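Local coordinates for hypothetical protein, IPT/TIG domain protein (Bacteroides ovatus, PDB 4HW6) that is of unknown function but probably serves as an auxiliary nutrient-binding protein, perhaps for carbohydrate, pairing an IPT/TIG domain with a six-bladed beta-propeller, at residues V367-P372 / T377-R382. Sequence-based numbering, arbitrary orientation.
Sequences VRVLTP and TTYAGR
Val367 faces both Tyr379 and Ala380 across an antiparallel beta hairpin, and this two-to-one match is a classic beta bulge. The hairpin, strands 366-370 and 375-380, belongs to one blade of the six-bladed propeller, with strand 355-361 next in the sheet.

The backbone bonds show the bulge directly. Val367 O takes two N-H groups, Tyr379 N at 2.8 Å and Ala380 N at 3.1 Å, while Val367 N returns a bond to Ala380 O. Beyond the bulge the pairing is regular: Val369 N gives to Thr377 O at 2.8 Å, and Thr377 N gives to Val369 O.

Arg368 and Thr378 form the non-hydrogen-bonded pair and share a face. The arginine bends at chi3 (79°), bringing NE to 3.3 Å from Thr378 OG1, which meets the guanidinium obliquely. Asp326 ties the two together, in a salt bridge with Arg368 NH2 and a hydrogen bond with Thr378 OG1; NH1 reaches Asp361 and the carbonyl of Arg333. A methionine in place of Arg368 would probably leave Asp326 and Asp361 without their buried positive mate.

The apolar contacts lie on the other face. Tyr379 CG stands anti to the backbone N (chi1 -179°), and CB passes Val369 CG2 at 3.9 Å before the ring runs on alongside Val367, to an edge-to-face meeting with Tyr358. Val367 CB also packs on Ala380 CB. At the ring's edge, near its plane, Val367 CG1 sits 4.0 Å from Tyr379 CD2.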
loop_
_atom_site.group_PDB
_atom_site.type_symbol
_atom_site.label_atom_id
_atom_site.label_comp_id
_atom_site.label_asym_id
_atom_site.label_seq_id
_atom_site.Cartn_x
_atom_site.Cartn_y
_atom_site.Cartn_z
ATOM N N VAL A 367 5.958 -2.801 9.329
ATOM C CA VAL A 367 5.752 -3.267 7.979
ATOM C C VAL A 367 7.099 -3.851 7.533
ATOM O O VAL A 367 8.147 -3.202 7.681
ATOM C CB VAL A 367 5.306 -2.134 7.035
ATOM C CG1 VAL A 367 5.152 -2.660 5.602
ATOM C CG2 VAL A 367 3.976 -1.507 7.521
ATOM N N ARG A 368 7.074 -5.085 7.031
ATOM C CA ARG A 368 8.286 -5.822 6.684
ATOM C C ARG A 368 8.202 -6.255 5.237
ATOM O O ARG A 368 7.128 -6.188 4.630
ATOM C CB ARG A 368 8.516 -6.991 7.661
ATOM C CG ARG A 368 8.626 -6.471 9.093
ATOM C CD ARG A 368 8.853 -7.520 10.157
ATOM N NE ARG A 368 10.245 -7.941 10.187
ATOM C CZ ARG A 368 10.667 -8.954 10.934
ATOM N NH1 ARG A 368 9.810 -9.589 11.723
ATOM N NH2 ARG A 368 11.925 -9.319 10.929
ATOM N N VAL A 369 9.339 -6.688 4.683
ATOM C CA VAL A 369 9.395 -7.131 3.295
ATOM C C VAL A 369 10.049 -8.479 3.243
ATOM O O VAL A 369 11.097 -8.677 3.870
ATOM C CB VAL A 369 10.185 -6.155 2.422
ATOM C CG1 VAL A 369 10.092 -6.571 0.959
ATOM C CG2 VAL A 369 9.661 -4.749 2.593
ATOM N N LEU A 370 9.428 -9.399 2.505
ATOM C CA LEU A 370 10.019 -10.696 2.177
ATOM C C LEU A 370 10.378 -10.669 0.695
ATOM O O LEU A 370 9.506 -10.491 -0.162
ATOM C CB LEU A 370 9.007 -11.805 2.482
ATOM C CG LEU A 370 9.404 -13.238 2.077
ATOM C CD1 LEU A 370 10.708 -13.685 2.740
ATOM C CD2 LEU A 370 8.261 -14.173 2.444
ATOM N N THR A 371 11.656 -10.843 0.392
ATOM C CA THR A 371 12.125 -10.800 -0.987
ATOM C C THR A 371 12.115 -12.194 -1.585
ATOM O O THR A 371 11.978 -13.181 -0.849
ATOM C CB THR A 371 13.532 -10.208 -1.068
ATOM O OG1 THR A 371 14.475 -11.130 -0.479
ATOM C CG2 THR A 371 13.577 -8.885 -0.320
ATOM N N PRO A 372 12.235 -12.280 -2.915
ATOM C CA PRO A 372 12.222 -13.597 -3.547
ATOM C C PRO A 372 13.350 -14.534 -3.114
ATOM O O PRO A 372 13.175 -15.739 -3.177
ATOM C CB PRO A 372 12.343 -13.276 -5.031
ATOM C CG PRO A 372 11.702 -11.927 -5.153
ATOM C CD PRO A 372 12.137 -11.191 -3.910
ATOM N N THR A 377 13.329 -8.033 5.691
ATOM C CA THR A 377 13.871 -6.753 6.174
ATOM C C THR A 377 12.707 -5.917 6.706
ATOM O O THR A 377 11.561 -6.175 6.352
ATOM C CB THR A 377 14.581 -5.984 5.055
ATOM O OG1 THR A 377 13.632 -5.740 4.008
ATOM C CG2 THR A 377 15.786 -6.782 4.524
ATOM N N THR A 378 12.981 -4.991 7.604
ATOM C CA THR A 378 11.940 -4.127 8.148
ATOM C C THR A 378 11.846 -2.825 7.332
ATOM O O THR A 378 12.837 -2.151 7.126
ATOM C CB THR A 378 12.172 -3.890 9.645
ATOM O OG1 THR A 378 12.068 -5.168 10.310
ATOM C CG2 THR A 378 11.108 -2.908 10.223
ATOM N N TYR A 379 10.667 -2.535 6.804
ATOM C CA TYR A 379 10.463 -1.348 5.981
ATOM C C TYR A 379 10.085 -0.108 6.795
ATOM O O TYR A 379 10.609 0.990 6.514
ATOM C CB TYR A 379 9.383 -1.651 4.955
ATOM C CG TYR A 379 9.019 -0.571 3.962
ATOM C CD1 TYR A 379 9.962 -0.032 3.057
ATOM C CD2 TYR A 379 7.716 -0.123 3.875
ATOM C CE1 TYR A 379 9.587 0.926 2.116
ATOM C CE2 TYR A 379 7.338 0.831 2.946
ATOM C CZ TYR A 379 8.262 1.360 2.085
ATOM O OH TYR A 379 7.839 2.307 1.179
ATOM N N ALA A 380 9.208 -0.273 7.790
ATOM C CA ALA A 380 8.723 0.855 8.587
ATOM C C ALA A 380 8.330 0.441 10.003
ATOM O O ALA A 380 7.821 -0.670 10.208
ATOM C CB ALA A 380 7.544 1.531 7.862
ATOM N N GLY A 381 8.538 1.351 10.954
ATOM C CA GLY A 381 8.121 1.158 12.346
ATOM C C GLY A 381 9.287 1.045 13.289
ATOM O O GLY A 381 10.443 1.005 12.851
ATOM N N ARG A 382 8.968 1.009 14.582
ATOM C CA ARG A 382 9.930 0.889 15.681
ATOM C C ARG A 382 10.940 2.064 15.699
ATOM O O ARG A 382 12.115 1.906 16.053
ATOM C CB ARG A 382 10.634 -0.470 15.633
ATOM C CG ARG A 382 9.668 -1.638 15.735
ATOM C CD ARG A 382 10.394 -2.950 15.621
ATOM N NE ARG A 382 11.129 -3.306 16.826
ATOM C CZ ARG A 382 10.629 -4.045 17.822
ATOM N NH1 ARG A 382 9.360 -4.429 17.801
ATOM N NH2 ARG A 382 11.392 -4.356 18.870
#